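Long-range contacts in glycoside hydrolase 15-related protein (PDB 5Z3E), which hydrolyses the alpha-1,6-glucosidic linkage at the non-reducing end of isomaltose, releasing beta-D-glucose and D-glucose: residues 147-152 with 196-201; 204-209 with 266-271; 73-78 with 153-158; 122-127 with 186-191. The protein carries 1 engineered substitution. All coordinates share one frame; numbering follows the deposited sequence.

Contact 1 of 4, residues 147-152 with 196-201; sequences DFQTDG and WWEEHV
Asp151 carries CG between its backbone N and carbonyl carbon (chi1 62°), and Trp196 carries CG beside its own N (chi1 -67°). These torsions set the carboxylate against the pyrrole side of the indole. The contact lies on the active-site side of the (alpha/alpha)6 barrel of family 15, where the start of helix 151-167 meets the loop holding Glu198, the inferred proton donor. Asp151 OD2 is 3.6 Å from Trp196 CD1, and the carboxylate and ring planes are 24° apart. The same oxygen forms a salt bridge with Arg75. With an alanine here, Arg75 would probably be left without this anionic mate and a gap would open beside the Trp196 indole. Gln149 reaches the loop with an extended chain. Its NE2 bonds to the backbone O of Asp195, a predicted catalytic residue, and lies 3.7 Å from Glu198 CG in one of two conformers of each. Its OE1 takes a bond from Arg75. At the other end, Asp147 CB is 4.1 Å from Glu198 CD. Ser142 also bonds the Asp147 carboxylate. In that Glu198 conformer one water spans both acids, donating to Asp147 OD2 at 2.6 Å and to Glu198 OE2 at 2.9 Å.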
# COMPACT_ATOMS: atom_id res chain seq x y z
N ASP A 147 -1.74 -0.18 16.98
CA ASP A 147 -1.56 -0.01 15.56
C ASP A 147 -2.48 -0.85 14.68
O ASP A 147 -2.19 -0.98 13.48
CB ASP A 147 -0.09 -0.20 15.16
CG ASP A 147 0.36 -1.63 15.28
OD1 ASP A 147 -0.45 -2.50 15.63
OD2 ASP A 147 1.56 -1.89 14.99
N PHE A 148 -3.59 -1.32 15.21
CA PHE A 148 -4.56 -2.13 14.47
C PHE A 148 -4.89 -1.52 13.10
O PHE A 148 -5.37 -0.38 13.01
CB PHE A 148 -5.87 -2.24 15.28
CG PHE A 148 -6.99 -2.90 14.54
CD1 PHE A 148 -6.83 -4.13 13.93
CD2 PHE A 148 -8.23 -2.30 14.47
CE1 PHE A 148 -7.86 -4.71 13.23
CE2 PHE A 148 -9.27 -2.89 13.76
CZ PHE A 148 -9.08 -4.09 13.14
N GLN A 149 -4.69 -2.32 12.04
CA GLN A 149 -4.91 -1.91 10.66
C GLN A 149 -5.43 -3.11 9.89
O GLN A 149 -4.90 -4.22 10.07
CB GLN A 149 -3.60 -1.49 9.97
CG GLN A 149 -3.03 -0.16 10.49
CD GLN A 149 -1.69 0.20 9.84
OE1 GLN A 149 -0.95 -0.66 9.41
NE2 GLN A 149 -1.38 1.48 9.77
N THR A 150 -6.37 -2.90 8.97
CA THR A 150 -6.83 -3.97 8.10
C THR A 150 -6.36 -3.83 6.65
O THR A 150 -6.55 -4.75 5.86
CB THR A 150 -8.34 -4.06 8.15
OG1 THR A 150 -8.83 -2.75 7.90
CG2 THR A 150 -8.82 -4.62 9.50
N ASP A 151 -5.76 -2.70 6.29
CA ASP A 151 -5.43 -2.45 4.88
C ASP A 151 -4.48 -3.48 4.30
O ASP A 151 -4.61 -3.85 3.13
CB ASP A 151 -4.84 -1.04 4.68
CG ASP A 151 -3.56 -0.82 5.41
OD1 ASP A 151 -3.61 -0.80 6.66
OD2 ASP A 151 -2.51 -0.71 4.75
N GLY A 152 -3.50 -3.92 5.08
CA GLY A 152 -2.45 -4.75 4.52
C GLY A 152 -2.96 -6.08 4.01
O GLY A 152 -2.46 -6.63 3.03
N TRP A 196 -3.33 4.18 7.25
CA TRP A 196 -2.03 3.68 6.81
C TRP A 196 -0.91 4.27 7.63
O TRP A 196 0.15 3.66 7.75
CB TRP A 196 -1.72 4.03 5.36
CG TRP A 196 -2.54 3.42 4.26
CD1 TRP A 196 -3.71 2.66 4.32
CD2 TRP A 196 -2.25 3.58 2.87
NE1 TRP A 196 -4.12 2.36 3.03
CE2 TRP A 196 -3.27 2.93 2.13
CE3 TRP A 196 -1.22 4.21 2.19
CZ2 TRP A 196 -3.27 2.90 0.73
CZ3 TRP A 196 -1.21 4.15 0.79
CH2 TRP A 196 -2.23 3.53 0.09
N TRP A 197 -1.12 5.48 8.15
CA TRP A 197 -0.14 6.26 8.87
C TRP A 197 -0.18 6.05 10.38
O TRP A 197 0.50 6.74 11.13
CB TRP A 197 -0.32 7.74 8.53
CG TRP A 197 -0.58 8.01 7.08
CD1 TRP A 197 -1.61 8.79 6.60
CD2 TRP A 197 0.14 7.55 5.93
NE1 TRP A 197 -1.55 8.84 5.24
CE2 TRP A 197 -0.49 8.10 4.80
CE3 TRP A 197 1.26 6.72 5.73
CZ2 TRP A 197 -0.02 7.88 3.51
CZ3 TRP A 197 1.71 6.50 4.44
CH2 TRP A 197 1.08 7.08 3.36
N GLU A 198 -0.96 5.07 10.84
CA GLU A 198 -1.07 4.77 12.28
C GLU A 198 -1.72 5.84 13.08
O GLU A 198 -1.35 6.07 14.24
CB GLU A 198 0.23 4.33 12.91
CG GLU A 198 0.73 3.18 12.27
CD GLU A 198 1.97 2.62 12.92
OE1 GLU A 198 2.43 3.13 13.97
OE2 GLU A 198 2.44 1.60 12.37
N GLU A 199 -2.73 6.46 12.52
CA GLU A 199 -3.46 7.52 13.18
C GLU A 199 -4.97 7.23 13.20
O GLU A 199 -5.51 6.55 12.33
CB GLU A 199 -3.24 8.87 12.49
CG GLU A 199 -1.76 9.30 12.44
CD GLU A 199 -1.29 10.04 13.68
OE1 GLU A 199 -0.07 10.13 13.91
OE2 GLU A 199 -2.12 10.55 14.41
N HIS A 200 -5.66 7.79 14.21
CA HIS A 200 -7.12 7.90 14.22
C HIS A 200 -7.85 6.56 14.19
O HIS A 200 -8.65 6.29 13.28
CB HIS A 200 -7.62 8.83 13.12
CG HIS A 200 -7.01 10.18 13.15
ND1 HIS A 200 -7.32 11.11 14.06
CD2 HIS A 200 -6.04 10.74 12.37
CE1 HIS A 200 -6.58 12.23 13.90
NE2 HIS A 200 -5.82 11.98 12.84
N VAL A 201 -7.66 5.77 15.24
CA VAL A 201 -8.22 4.44 15.36
C VAL A 201 -9.73 4.40 15.33
O VAL A 201 -10.32 3.36 15.04
CB VAL A 201 -7.71 3.78 16.65
CG1 VAL A 201 -8.33 4.38 17.90
CG2 VAL A 201 -7.93 2.28 16.63
O HOH W 1 3.52 -0.27 14.26

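Contact 2 of 4, residues 204-209 with 266-271; sequences RHVSTL and GSLPAC
Ser207 and Leu268 bring the two backbones closest, with their CA atoms 5.5 Å apart. Ser207 sits in the first turn of helix 206-220, with His205 at the N-cap position. The O of His205 accepts from Leu209 N, and more weakly from Thr208 N. Across the contact, residues 268-270 form a short 3-10 segment, in which Ala270 N bonds to Ser267 O and Cys271 N to Leu268 O. The contact thus joins the start of a barrel helix to a tight turn in the loop between strand 254-255 and helix 283-296.

The two serines meet hydroxyl to hydroxyl. Each OG stands between its own backbone N and carbonyl carbon (chi1 65° in both), which turns both groups into the space between the segments. Ser207 OG and Ser267 OG form a hydrogen bond of 2.7 Å. Ser267 OG also bonds to Asp265, whose carboxylate holds the indole N-H of Trp197. Beside the serines lies an apolar patch. Val206 CG1 touches Leu268 CD2 at 3.8 Å and Cys271 SG at 3.8 Å. The sulfur also comes within 3.4 Å of Val206 O and 3.7 Å of Ser207 CA, so it lies against the helix backbone as well as the valine. Leu255 covers Leu268 and Cys271 from strand 254-255.

All the touching residues are buried. The chemistry is therefore one polar link set in an apolar seam: the two hydroxyls share a short bond, Ser267 OG has a second partner in Asp265, and methyl groups and the cysteine sulfur pack beside them.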
# COMPACT_ATOMS: atom_id res chain seq x y z
N ARG A 204 -12.87 5.45 9.97
CA ARG A 204 -12.86 4.48 8.87
C ARG A 204 -12.31 5.20 7.67
O ARG A 204 -12.90 6.15 7.15
CB ARG A 204 -14.25 3.90 8.65
CG ARG A 204 -14.69 3.10 9.87
CD ARG A 204 -15.94 2.32 9.73
NE ARG A 204 -17.11 3.17 9.61
CZ ARG A 204 -18.32 2.69 9.39
NH1 ARG A 204 -18.50 1.38 9.29
NH2 ARG A 204 -19.35 3.51 9.26
N HIS A 205 -11.11 4.78 7.28
CA HIS A 205 -10.27 5.54 6.37
C HIS A 205 -10.52 5.08 4.95
O HIS A 205 -10.53 3.89 4.67
CB HIS A 205 -8.81 5.38 6.78
CG HIS A 205 -8.62 5.83 8.17
ND1 HIS A 205 -8.55 7.17 8.50
CD2 HIS A 205 -8.61 5.10 9.32
CE1 HIS A 205 -8.47 7.23 9.81
NE2 HIS A 205 -8.51 6.00 10.34
N VAL A 206 -10.70 6.02 4.02
CA VAL A 206 -11.10 5.66 2.67
C VAL A 206 -10.01 4.87 1.95
O VAL A 206 -10.36 3.95 1.20
CB VAL A 206 -11.61 6.91 1.93
CG1 VAL A 206 -11.88 6.62 0.47
CG2 VAL A 206 -12.89 7.39 2.60
N SER A 207 -8.72 5.14 2.18
CA SER A 207 -7.71 4.32 1.53
C SER A 207 -7.55 2.94 2.18
O SER A 207 -6.98 2.04 1.55
CB SER A 207 -6.38 5.03 1.43
OG SER A 207 -5.85 5.26 2.72
N THR A 208 -8.04 2.76 3.40
CA THR A 208 -8.11 1.43 4.01
C THR A 208 -9.29 0.64 3.43
O THR A 208 -9.12 -0.49 2.97
CB THR A 208 -8.18 1.52 5.53
OG1 THR A 208 -6.99 2.15 5.98
CG2 THR A 208 -8.38 0.16 6.15
N LEU A 209 -10.46 1.26 3.43
CA LEU A 209 -11.61 0.68 2.75
C LEU A 209 -11.26 0.37 1.31
O LEU A 209 -11.65 -0.68 0.77
CB LEU A 209 -12.79 1.65 2.83
CG LEU A 209 -13.39 1.81 4.22
CD1 LEU A 209 -14.30 3.04 4.25
CD2 LEU A 209 -14.15 0.57 4.65
N GLY A 266 -2.96 11.96 0.92
CA GLY A 266 -2.20 11.60 -0.24
C GLY A 266 -2.33 10.14 -0.68
O GLY A 266 -1.99 9.80 -1.80
N SER A 267 -2.84 9.28 0.21
CA SER A 267 -3.10 7.89 -0.15
C SER A 267 -4.33 7.71 -1.03
O SER A 267 -4.52 6.65 -1.62
CB SER A 267 -3.25 7.04 1.10
OG SER A 267 -4.38 7.40 1.86
N LEU A 268 -5.19 8.72 -1.10
CA LEU A 268 -6.48 8.53 -1.76
C LEU A 268 -6.43 8.10 -3.23
O LEU A 268 -7.33 7.36 -3.65
CB LEU A 268 -7.38 9.76 -1.61
CG LEU A 268 -7.91 9.99 -0.20
CD1 LEU A 268 -8.69 11.28 -0.17
CD2 LEU A 268 -8.79 8.83 0.26
N PRO A 269 -5.44 8.52 -4.02
CA PRO A 269 -5.45 8.04 -5.41
C PRO A 269 -5.39 6.52 -5.52
O PRO A 269 -5.82 5.98 -6.54
CB PRO A 269 -4.22 8.74 -6.02
CG PRO A 269 -4.11 10.02 -5.21
CD PRO A 269 -4.42 9.56 -3.81
N ALA A 270 -4.87 5.81 -4.51
CA ALA A 270 -4.87 4.35 -4.56
C ALA A 270 -6.27 3.77 -4.70
O ALA A 270 -6.44 2.66 -5.19
CB ALA A 270 -4.20 3.78 -3.34
N CYS A 271 -7.28 4.51 -4.24
CA CYS A 271 -8.67 4.09 -4.37
C CYS A 271 -9.16 4.08 -5.81
O CYS A 271 -10.21 3.49 -6.10
CB CYS A 271 -9.55 5.04 -3.58
SG CYS A 271 -9.26 4.98 -1.81

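Contact 3 of 4, residues 73-78 with 153-158; sequences WLRDGS and YGMWLW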
# COMPACT_ATOMS: atom_id res chain seq x y z
N TRP A 73 5.86 -5.38 6.85
CA TRP A 73 4.48 -4.97 6.74
C TRP A 73 3.89 -5.53 5.47
O TRP A 73 4.54 -5.54 4.41
CB TRP A 73 4.36 -3.45 6.65
CG TRP A 73 4.47 -2.65 7.91
CD1 TRP A 73 3.44 -1.96 8.48
CD2 TRP A 73 5.63 -2.36 8.70
NE1 TRP A 73 3.86 -1.27 9.57
CE2 TRP A 73 5.21 -1.48 9.73
CE3 TRP A 73 6.98 -2.71 8.64
CZ2 TRP A 73 6.10 -0.94 10.65
CZ3 TRP A 73 7.87 -2.19 9.57
CH2 TRP A 73 7.42 -1.31 10.57
N LEU A 74 2.64 -5.97 5.52
CA LEU A 74 1.96 -6.42 4.32
C LEU A 74 1.70 -5.28 3.33
O LEU A 74 1.71 -5.52 2.12
CB LEU A 74 0.65 -7.14 4.65
CG LEU A 74 0.80 -8.39 5.47
CD1 LEU A 74 -0.55 -9.07 5.60
CD2 LEU A 74 1.82 -9.32 4.94
N ARG A 75 1.47 -4.06 3.81
CA ARG A 75 1.29 -2.90 2.93
C ARG A 75 2.55 -2.66 2.11
O ARG A 75 2.57 -2.77 0.88
CB ARG A 75 0.89 -1.69 3.76
CG ARG A 75 0.94 -0.37 3.03
CD ARG A 75 0.37 0.76 3.86
NE ARG A 75 1.12 0.97 5.07
CZ ARG A 75 0.71 0.68 6.30
NH1 ARG A 75 1.55 0.83 7.30
NH2 ARG A 75 -0.52 0.29 6.52
N ASP A 76 3.65 -2.37 2.81
CA ASP A 76 4.91 -2.11 2.11
C ASP A 76 5.27 -3.30 1.24
O ASP A 76 5.71 -3.16 0.10
CB ASP A 76 6.06 -1.88 3.08
CG ASP A 76 5.90 -0.67 3.97
OD1 ASP A 76 4.82 -0.56 4.59
OD2 ASP A 76 6.86 0.14 4.06
N GLY A 77 5.14 -4.50 1.80
CA GLY A 77 5.59 -5.69 1.11
C GLY A 77 4.80 -6.00 -0.14
O GLY A 77 5.37 -6.46 -1.13
N SER A 78 3.50 -5.76 -0.11
CA SER A 78 2.66 -6.05 -1.26
C SER A 78 2.95 -5.12 -2.44
O SER A 78 3.04 -5.56 -3.58
CB SER A 78 1.19 -5.96 -0.87
OG SER A 78 0.82 -7.01 0.01
N TYR A 153 -3.97 -6.64 4.68
CA TYR A 153 -4.55 -7.89 4.25
C TYR A 153 -5.26 -7.73 2.91
O TYR A 153 -5.20 -8.63 2.06
CB TYR A 153 -5.51 -8.43 5.35
CG TYR A 153 -4.75 -8.70 6.64
CD1 TYR A 153 -3.96 -9.83 6.78
CD2 TYR A 153 -4.75 -7.81 7.69
CE1 TYR A 153 -3.18 -10.03 7.90
CE2 TYR A 153 -3.97 -7.99 8.80
CZ TYR A 153 -3.14 -9.10 8.91
OH TYR A 153 -2.30 -9.34 9.96
N GLY A 154 -5.94 -6.60 2.70
CA GLY A 154 -6.55 -6.32 1.41
C GLY A 154 -5.51 -6.15 0.32
O GLY A 154 -5.66 -6.66 -0.80
N MET A 155 -4.44 -5.40 0.62
CA MET A 155 -3.38 -5.22 -0.35
C MET A 155 -2.77 -6.55 -0.74
O MET A 155 -2.45 -6.76 -1.92
CB MET A 155 -2.32 -4.28 0.18
CG MET A 155 -2.86 -2.92 0.52
SD MET A 155 -1.54 -1.74 0.61
CE MET A 155 -2.37 -0.30 1.26
N TRP A 156 -2.57 -7.45 0.22
CA TRP A 156 -1.92 -8.71 -0.13
C TRP A 156 -2.78 -9.50 -1.11
O TRP A 156 -2.28 -10.04 -2.10
CB TRP A 156 -1.61 -9.56 1.10
CG TRP A 156 -0.91 -10.81 0.65
CD1 TRP A 156 0.27 -10.87 -0.01
CD2 TRP A 156 -1.40 -12.16 0.68
NE1 TRP A 156 0.58 -12.15 -0.37
CE2 TRP A 156 -0.44 -12.97 0.03
CE3 TRP A 156 -2.55 -12.77 1.21
CZ2 TRP A 156 -0.58 -14.35 -0.07
CZ3 TRP A 156 -2.68 -14.14 1.09
CH2 TRP A 156 -1.70 -14.92 0.46
N LEU A 157 -4.10 -9.57 -0.87
CA LEU A 157 -4.98 -10.26 -1.80
C LEU A 157 -4.85 -9.68 -3.20
O LEU A 157 -4.74 -10.41 -4.19
CB LEU A 157 -6.42 -10.16 -1.32
CG LEU A 157 -6.75 -10.98 -0.07
CD1 LEU A 157 -8.22 -10.75 0.27
CD2 LEU A 157 -6.47 -12.46 -0.25
N TRP A 158 -4.90 -8.35 -3.31
CA TRP A 158 -4.71 -7.71 -4.61
C TRP A 158 -3.38 -8.12 -5.23
O TRP A 158 -3.29 -8.47 -6.41
CB TRP A 158 -4.81 -6.18 -4.45
CG TRP A 158 -4.20 -5.41 -5.58
CD1 TRP A 158 -4.69 -5.23 -6.84
CD2 TRP A 158 -2.89 -4.80 -5.57
NE1 TRP A 158 -3.77 -4.52 -7.59
CE2 TRP A 158 -2.67 -4.25 -6.83
CE3 TRP A 158 -1.91 -4.62 -4.59
CZ2 TRP A 158 -1.49 -3.55 -7.16
CZ3 TRP A 158 -0.76 -3.93 -4.89
CH2 TRP A 158 -0.57 -3.40 -6.17
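Helices 74-87 and 151-167 are neighbouring inner helices of the (alpha/alpha)6 barrel, and Ser78 and Trp156 have the closest CA atoms of the two segments, 5.4 Å apart. The short segments run nearly parallel, at 22° and with axes 8.2 Å apart.

Ser78 OG stands anti to its carbonyl carbon (chi1 -68°), a torsion that lets it reach back one turn and donate to Leu74 O at 2.7 Å. Leu74 O also takes the Ser78 backbone N-H, and the two donors come from opposite faces of its carbonyl plane. The same hydroxyl oxygen lies 3.2 Å from Trp156 CA and near the plane of the indole, at its edge. With an alanine here, Leu74 O would probably lose its second donor, and a gap would open against the Trp156 backbone.

One turn earlier, Leu74 CD1 meets the Tyr153 ring obliquely, 3.6 Å from CE1. The phenol OH is bonded to Pro131 O. Trp156 NE1 is held by His97. On the other flank, Arg75 CG touches Met155 SD at 3.7 Å, in one of the two conformers of Met155. The arginine chain bends at chi3 and leads its guanidinium away from residues 153-158, to Asp151 at the start of the same helix and to a bound glycerol, probably from the crystallisation liquor.

Between the two segments the contact is by van der Waals packing. The buried hydroxyl is satisfied inside its own helix, which is consistent with the close approach of the backbones. Arg75 has a double part: its methylene groups pack the interface while its charged end lies in the pocket, near Glu198.

Contact 4 of 4, residues 122-127 with 186-191; sequences EVPSNE and LAFWDR
The Arg191 guanidinium meets Pro124 O and Asn126 OD1 at its edge, both close to its plane, while Val123 CG1 comes in obliquely, 3.5 Å from NH1. The second flat group, the Phe188 ring, carries Ala187 CB on one face, 3.7 Å above the plane and offset toward the rim. Pro124 CG approaches that ring obliquely, 4.3 Å from CZ.

A type I beta turn runs from Phe188 to Arg191, where the chain leaves the region of helix 175-188 of the (alpha/alpha)6 barrel. Residues 122-127 belong to the loop after helix 108-119, and the contact ties this loop to the turn near the protein surface. Arg191 spans the space with CG anti to the backbone N (chi1 -171°) and a chain extended as far as NE.

The guanidinium then grips two oxygens. NH1 and NH2 hold Pro124 O end-on, with NH2 at 2.8 Å. NE and NH2 hold Asn126 OD1 side-on, so NH2 serves both acceptors. With all three nitrogens engaged, the group is fixed in rotation. The amide of Asn126 and the guanidinium are turned 43° from each other. Phe148 packs on both of these side chains.

Ser125, between the two gripped residues, points its CB away from the turn and packs on Trp145, a substrate-binding residue by similarity. Its OG accepts from Glu127 N at 3.1 Å, an ST turn that encloses Asn126. The straightest bond of the grip is Arg191 NH2 to Asn126 OD1, 2.8 Å long with an angle of 166° at the hydrogen.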
# COMPACT_ATOMS: atom_id res chain seq x y z
N GLU A 122 -19.66 -11.42 21.06
CA GLU A 122 -18.55 -10.99 21.90
C GLU A 122 -17.45 -10.44 21.00
O GLU A 122 -16.43 -11.11 20.74
CB GLU A 122 -18.06 -12.15 22.78
CG GLU A 122 -19.11 -12.62 23.74
CD GLU A 122 -18.81 -13.90 24.48
OE1 GLU A 122 -17.78 -14.56 24.21
OE2 GLU A 122 -19.74 -14.25 25.30
N VAL A 123 -17.68 -9.25 20.45
CA VAL A 123 -16.80 -8.74 19.42
C VAL A 123 -15.40 -8.52 20.01
O VAL A 123 -15.27 -7.88 21.06
CB VAL A 123 -17.34 -7.47 18.81
CG1 VAL A 123 -16.36 -6.90 17.78
CG2 VAL A 123 -18.71 -7.73 18.15
N PRO A 124 -14.36 -9.03 19.36
CA PRO A 124 -13.03 -8.90 19.93
C PRO A 124 -12.59 -7.45 19.98
O PRO A 124 -12.90 -6.67 19.06
CB PRO A 124 -12.13 -9.71 18.99
CG PRO A 124 -12.92 -9.96 17.88
CD PRO A 124 -14.34 -9.91 18.15
N SER A 125 -11.80 -7.14 20.98
CA SER A 125 -11.12 -5.86 21.06
C SER A 125 -10.02 -5.76 20.03
O SER A 125 -9.46 -6.79 19.59
CB SER A 125 -10.50 -5.75 22.45
OG SER A 125 -9.60 -4.64 22.53
N ASN A 126 -9.63 -4.54 19.70
CA ASN A 126 -8.46 -4.32 18.85
C ASN A 126 -7.24 -5.07 19.37
O ASN A 126 -6.40 -5.49 18.57
CB ASN A 126 -8.14 -2.84 18.76
CG ASN A 126 -9.09 -2.07 17.90
OD1 ASN A 126 -9.97 -2.65 17.25
ND2 ASN A 126 -8.93 -0.79 17.89
N GLU A 127 -7.12 -5.26 20.69
CA GLU A 127 -5.94 -5.94 21.23
C GLU A 127 -5.82 -7.40 20.78
O GLU A 127 -4.74 -7.97 20.85
CB GLU A 127 -5.87 -5.84 22.75
CG GLU A 127 -6.96 -6.59 23.50
CD GLU A 127 -6.75 -6.63 24.99
OE1 GLU A 127 -5.69 -6.16 25.47
OE2 GLU A 127 -7.65 -7.14 25.69
N LEU A 186 -13.89 -10.26 5.36
CA LEU A 186 -15.35 -10.29 5.26
C LEU A 186 -15.98 -9.96 6.61
O LEU A 186 -17.04 -9.37 6.67
CB LEU A 186 -15.85 -11.62 4.73
CG LEU A 186 -15.52 -11.92 3.27
CD1 LEU A 186 -15.97 -13.33 2.94
CD2 LEU A 186 -16.15 -10.95 2.31
N ALA A 187 -15.34 -10.38 7.70
CA ALA A 187 -15.84 -10.11 9.04
C ALA A 187 -15.58 -8.70 9.52
O ALA A 187 -16.39 -8.17 10.28
CB ALA A 187 -15.24 -11.10 10.01
N PHE A 188 -14.45 -8.10 9.14
CA PHE A 188 -13.96 -6.90 9.81
C PHE A 188 -13.76 -5.69 8.91
O PHE A 188 -13.24 -4.68 9.36
CB PHE A 188 -12.69 -7.24 10.60
CG PHE A 188 -12.92 -8.25 11.68
CD1 PHE A 188 -13.80 -7.98 12.71
CD2 PHE A 188 -12.28 -9.48 11.66
CE1 PHE A 188 -14.02 -8.89 13.69
CE2 PHE A 188 -12.51 -10.40 12.64
CZ PHE A 188 -13.37 -10.12 13.65
N TRP A 189 -14.22 -5.75 7.67
CA TRP A 189 -14.00 -4.65 6.75
C TRP A 189 -14.57 -3.32 7.24
O TRP A 189 -14.03 -2.27 6.90
CB TRP A 189 -14.56 -4.97 5.38
CG TRP A 189 -16.01 -5.04 5.37
CD1 TRP A 189 -16.80 -6.14 5.60
CD2 TRP A 189 -16.91 -3.95 5.12
NE1 TRP A 189 -18.12 -5.80 5.50
CE2 TRP A 189 -18.20 -4.45 5.21
CE3 TRP A 189 -16.73 -2.58 4.85
CZ2 TRP A 189 -19.33 -3.64 4.98
CZ3 TRP A 189 -17.82 -1.77 4.66
CH2 TRP A 189 -19.09 -2.31 4.75
N ASP A 190 -15.67 -3.36 7.99
CA ASP A 190 -16.40 -2.17 8.37
C ASP A 190 -16.02 -1.66 9.76
O ASP A 190 -16.64 -0.71 10.26
CB ASP A 190 -17.89 -2.36 8.28
CG ASP A 190 -18.42 -3.41 9.20
OD1 ASP A 190 -17.67 -4.26 9.67
OD2 ASP A 190 -19.69 -3.36 9.45
N ARG A 191 -14.99 -2.23 10.35
CA ARG A 191 -14.52 -1.82 11.66
C ARG A 191 -13.60 -0.60 11.55
O ARG A 191 -12.74 -0.55 10.69
CB ARG A 191 -13.71 -2.99 12.23
CG ARG A 191 -13.32 -2.87 13.62
CD ARG A 191 -12.62 -4.17 14.03
NE ARG A 191 -12.09 -4.09 15.34
CZ ARG A 191 -12.41 -4.89 16.34
NH1 ARG A 191 -13.36 -5.85 16.21
NH2 ARG A 191 -11.77 -4.75 17.42

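Contacts 1 and 3 share helix 151-167 and meet through Arg75: its NH2 is 2.8 Å from Asp151 OD2. The Arg75 side chain is about 5 Å from that of Glu198, so contact 3 reaches the active site that contact 1 lines. Contact 2 adjoins contact 1, centres about 11 Å apart; there Trp196 NE1 makes a weak bond to Ser207 O and His205 NE2 is 3.0 Å from His200 O. Contact 4 is the most peripheral, its centre about 21 Å from that of the chain. Phe148 joins it to contact 1, with CE2 3.4 Å from Arg191 NE. Contacts 2 and 4 meet at Arg204 NH1 and Asp190 O, 3.0 Å apart. The engineered Ala355 replaces the inferred proton acceptor.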